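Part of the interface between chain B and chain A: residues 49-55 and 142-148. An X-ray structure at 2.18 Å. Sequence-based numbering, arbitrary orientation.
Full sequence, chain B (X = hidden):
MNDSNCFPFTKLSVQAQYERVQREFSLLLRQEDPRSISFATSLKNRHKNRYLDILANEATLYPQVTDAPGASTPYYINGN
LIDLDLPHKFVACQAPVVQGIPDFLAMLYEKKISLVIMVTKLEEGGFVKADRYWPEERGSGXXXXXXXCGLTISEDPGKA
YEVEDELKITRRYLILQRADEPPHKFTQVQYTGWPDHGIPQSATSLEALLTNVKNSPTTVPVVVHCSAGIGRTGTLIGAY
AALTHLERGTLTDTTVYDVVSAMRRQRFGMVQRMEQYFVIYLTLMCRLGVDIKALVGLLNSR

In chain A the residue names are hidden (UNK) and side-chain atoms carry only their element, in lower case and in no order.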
# COMPACT_ATOMS: atom_id res chain seq x y z
N ASN B 49 -5.64 -0.82 -12.08
CA ASN B 49 -5.46 -1.63 -10.87
C ASN B 49 -6.58 -1.39 -9.87
O ASN B 49 -6.97 -0.25 -9.64
CB ASN B 49 -4.11 -1.33 -10.20
CG ASN B 49 -2.95 -1.81 -11.03
OD1 ASN B 49 -3.10 -2.67 -11.91
ND2 ASN B 49 -1.77 -1.25 -10.77
N ARG B 50 -7.09 -2.45 -9.26
CA ARG B 50 -8.18 -2.30 -8.32
C ARG B 50 -7.69 -1.68 -7.01
O ARG B 50 -8.43 -0.96 -6.33
CB ARG B 50 -8.87 -3.64 -8.07
CG ARG B 50 -10.08 -3.52 -7.14
CD ARG B 50 -10.89 -4.82 -7.15
NE ARG B 50 -11.47 -5.05 -8.46
CZ ARG B 50 -12.61 -4.50 -8.88
NH1 ARG B 50 -13.26 -3.67 -8.08
NH2 ARG B 50 -13.09 -4.76 -10.09
N TYR B 51 -6.43 -1.95 -6.67
CA TYR B 51 -5.88 -1.52 -5.38
C TYR B 51 -4.56 -0.77 -5.53
O TYR B 51 -3.69 -1.19 -6.29
CB TYR B 51 -5.71 -2.75 -4.47
CG TYR B 51 -7.02 -3.40 -4.09
CD1 TYR B 51 -7.86 -2.79 -3.16
CD2 TYR B 51 -7.42 -4.60 -4.66
CE1 TYR B 51 -9.06 -3.36 -2.80
CE2 TYR B 51 -8.64 -5.20 -4.29
CZ TYR B 51 -9.44 -4.57 -3.37
OH TYR B 51 -10.65 -5.10 -2.99
N LEU B 52 -4.42 0.34 -4.81
CA LEU B 52 -3.19 1.14 -4.85
C LEU B 52 -1.94 0.31 -4.52
O LEU B 52 -0.86 0.56 -5.08
CB LEU B 52 -3.30 2.30 -3.87
CG LEU B 52 -2.33 3.47 -4.03
CD1 LEU B 52 -2.57 4.12 -5.39
CD2 LEU B 52 -2.54 4.48 -2.92
N ASP B 53 -2.10 -0.69 -3.65
CA ASP B 53 -0.95 -1.41 -3.10
C ASP B 53 -0.66 -2.74 -3.78
O ASP B 53 0.32 -3.41 -3.42
CB ASP B 53 -1.09 -1.62 -1.58
CG ASP B 53 -2.37 -2.39 -1.20
OD1 ASP B 53 -3.41 -2.20 -1.86
OD2 ASP B 53 -2.33 -3.17 -0.22
N ILE B 54 -1.49 -3.11 -4.75
CA ILE B 54 -1.37 -4.43 -5.37
C ILE B 54 -0.92 -4.38 -6.84
O ILE B 54 -1.72 -4.08 -7.74
CB ILE B 54 -2.68 -5.26 -5.26
CG1 ILE B 54 -3.16 -5.34 -3.80
CG2 ILE B 54 -2.49 -6.64 -5.89
CD1 ILE B 54 -2.11 -5.89 -2.78
N LEU B 55 0.35 -4.72 -7.06
CA LEU B 55 1.01 -4.60 -8.36
C LEU B 55 1.46 -5.97 -8.87
O LEU B 55 1.93 -6.81 -8.09
CB LEU B 55 2.23 -3.68 -8.22
CG LEU B 55 1.99 -2.27 -7.68
CD1 LEU B 55 3.32 -1.50 -7.55
CD2 LEU B 55 1.00 -1.51 -8.56
N UNK A 142 -12.75 7.69 -4.99
CA UNK A 142 -12.34 6.72 -3.96
C UNK A 142 -11.25 5.80 -4.49
O UNK A 142 -11.34 5.33 -5.62
c UNK A 142 -13.53 5.82 -3.57
o UNK A 142 -14.51 6.51 -2.83
N UNK A 143 -10.24 5.53 -3.68
CA UNK A 143 -9.32 4.42 -3.96
C UNK A 143 -9.22 3.52 -2.72
O UNK A 143 -9.60 3.92 -1.61
c UNK A 143 -7.36 5.81 -3.24
c UNK A 143 -7.93 4.93 -4.36
c UNK A 143 -6.00 6.42 -3.59
c UNK A 143 -8.00 5.70 -5.66
N UNK A 144 -8.71 2.30 -2.90
CA UNK A 144 -8.61 1.36 -1.78
C UNK A 144 -7.23 0.70 -1.68
O UNK A 144 -6.49 0.61 -2.67
c UNK A 144 -9.72 0.31 -1.87
N UNK A 145 -6.87 0.27 -0.47
CA UNK A 145 -5.72 -0.60 -0.28
C UNK A 145 -6.24 -1.96 0.13
O UNK A 145 -7.31 -2.08 0.75
c UNK A 145 -4.69 -0.06 0.74
c UNK A 145 -3.96 1.17 0.19
c UNK A 145 -5.35 0.24 2.09
N UNK A 146 -5.52 -3.01 -0.26
CA UNK A 146 -5.96 -4.35 0.06
C UNK A 146 -5.33 -4.80 1.38
O UNK A 146 -5.91 -5.59 2.13
c UNK A 146 -5.59 -5.30 -1.07
o UNK A 146 -5.90 -6.63 -0.72
N UNK A 147 -4.13 -4.27 1.65
CA UNK A 147 -3.37 -4.65 2.83
C UNK A 147 -4.04 -4.27 4.13
O UNK A 147 -4.92 -3.41 4.16
N UNK A 148 -3.62 -4.92 5.22
CA UNK A 148 -4.13 -4.63 6.55
C UNK A 148 -5.65 -4.76 6.64
O UNK A 148 -6.32 -3.92 7.25
n UNK A 148 -1.65 -1.94 6.85
c UNK A 148 -3.70 -3.23 7.01
o UNK A 148 -1.51 -4.06 7.56
c UNK A 148 -2.19 -3.11 7.16
O HOH W 1 -8.29 1.78 -5.70

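Position 142 carries one carbon and then one oxygen, a hydroxymethyl group that stays out of reach of the chain B stretch. A two-atom side chain ending in oxygen is Ser A142, and it opens the strand that runs to position 145 without adding to the contact.

At position 143 there are four carbons, forked at the first, with one arm two carbons long and the other a single methyl. The CA-to-CB bond points toward chain B, and the tip of the longer arm lies 4.0 Å from Leu B52 CD2, an apolar meeting of two branched side chains. The fork at CB and the unequal arms identify Ile A143, and that tip is its CD1.

Position 144 has a single carbon and nothing beyond it. That carbon, the CB of 144, sits 3.8 Å from Tyr B51 CD1, but the backbone does more here. The carbonyl oxygen of 144 accepts a hydrogen bond from Leu B52 N at 3.0 Å and lies near the plane of the tyrosine ring, at its edge; Tyr B51 CA approaches the same O of 144 at 3.5 Å in a CA-H...O contact. A water extends the pairing, accepting from N of 144 at 2.9 Å and donating to Arg B50 O at 2.8 Å. A lone side-chain carbon makes this Ala A144.

Position 145 shows three carbons, one carrying two others. The CA-to-CB bond points away overall, yet CB of 145 still comes within 3.6 Å of Asp B53 OD1, and one branch of the fork reaches Leu B52 CB at 4.3 Å. The short symmetrical fork is that of Val A145, and the branch is its CG1.

Position 146 repeats the pattern of one carbon and one oxygen. Its CB lies over one face of the Tyr B51 ring, 4.0 Å from the ring centroid and 16° off the normal, a CH-pi contact; the same CB of 146 is 3.7 Å from Ile B54 CG1. The hydroxyl is hydrogen-bonded elsewhere in the structure, while N of 146 donates to Asp B53 OD1 at 2.8 Å. This is Ser A146.

Position 147 has no side-chain atoms. Its N donates to Asp B53 OD2 at 2.8 Å. An ideal CB at 147 would stand a tight 3.1 Å from that same Asp B53 OD2, so the bare backbone of Gly A147 leaves the carboxylate room.

Position 148 has two carbons, the second bearing one oxygen and one nitrogen. It makes no contact with this stretch. The carboxamide is that of Asn A148.

The contact works by fitting a turn against the end of a strand. Tyr B51 to Ile B54 form a type I turn, closed by Ile B54 N donating to Tyr B51 O at 3.3 Å, and from it Asp B53 receives two consecutive backbone amides, one on each carboxylate oxygen. With the Leu B52 amide bonded in the other direction, every direct hydrogen bond across the stretches uses backbone atoms of chain A. Side chains supply the packing: leucine against isoleucine and valine, and the tyrosine ring against alanine and serine.

Chain A, residues 142-148: SIAVSGN
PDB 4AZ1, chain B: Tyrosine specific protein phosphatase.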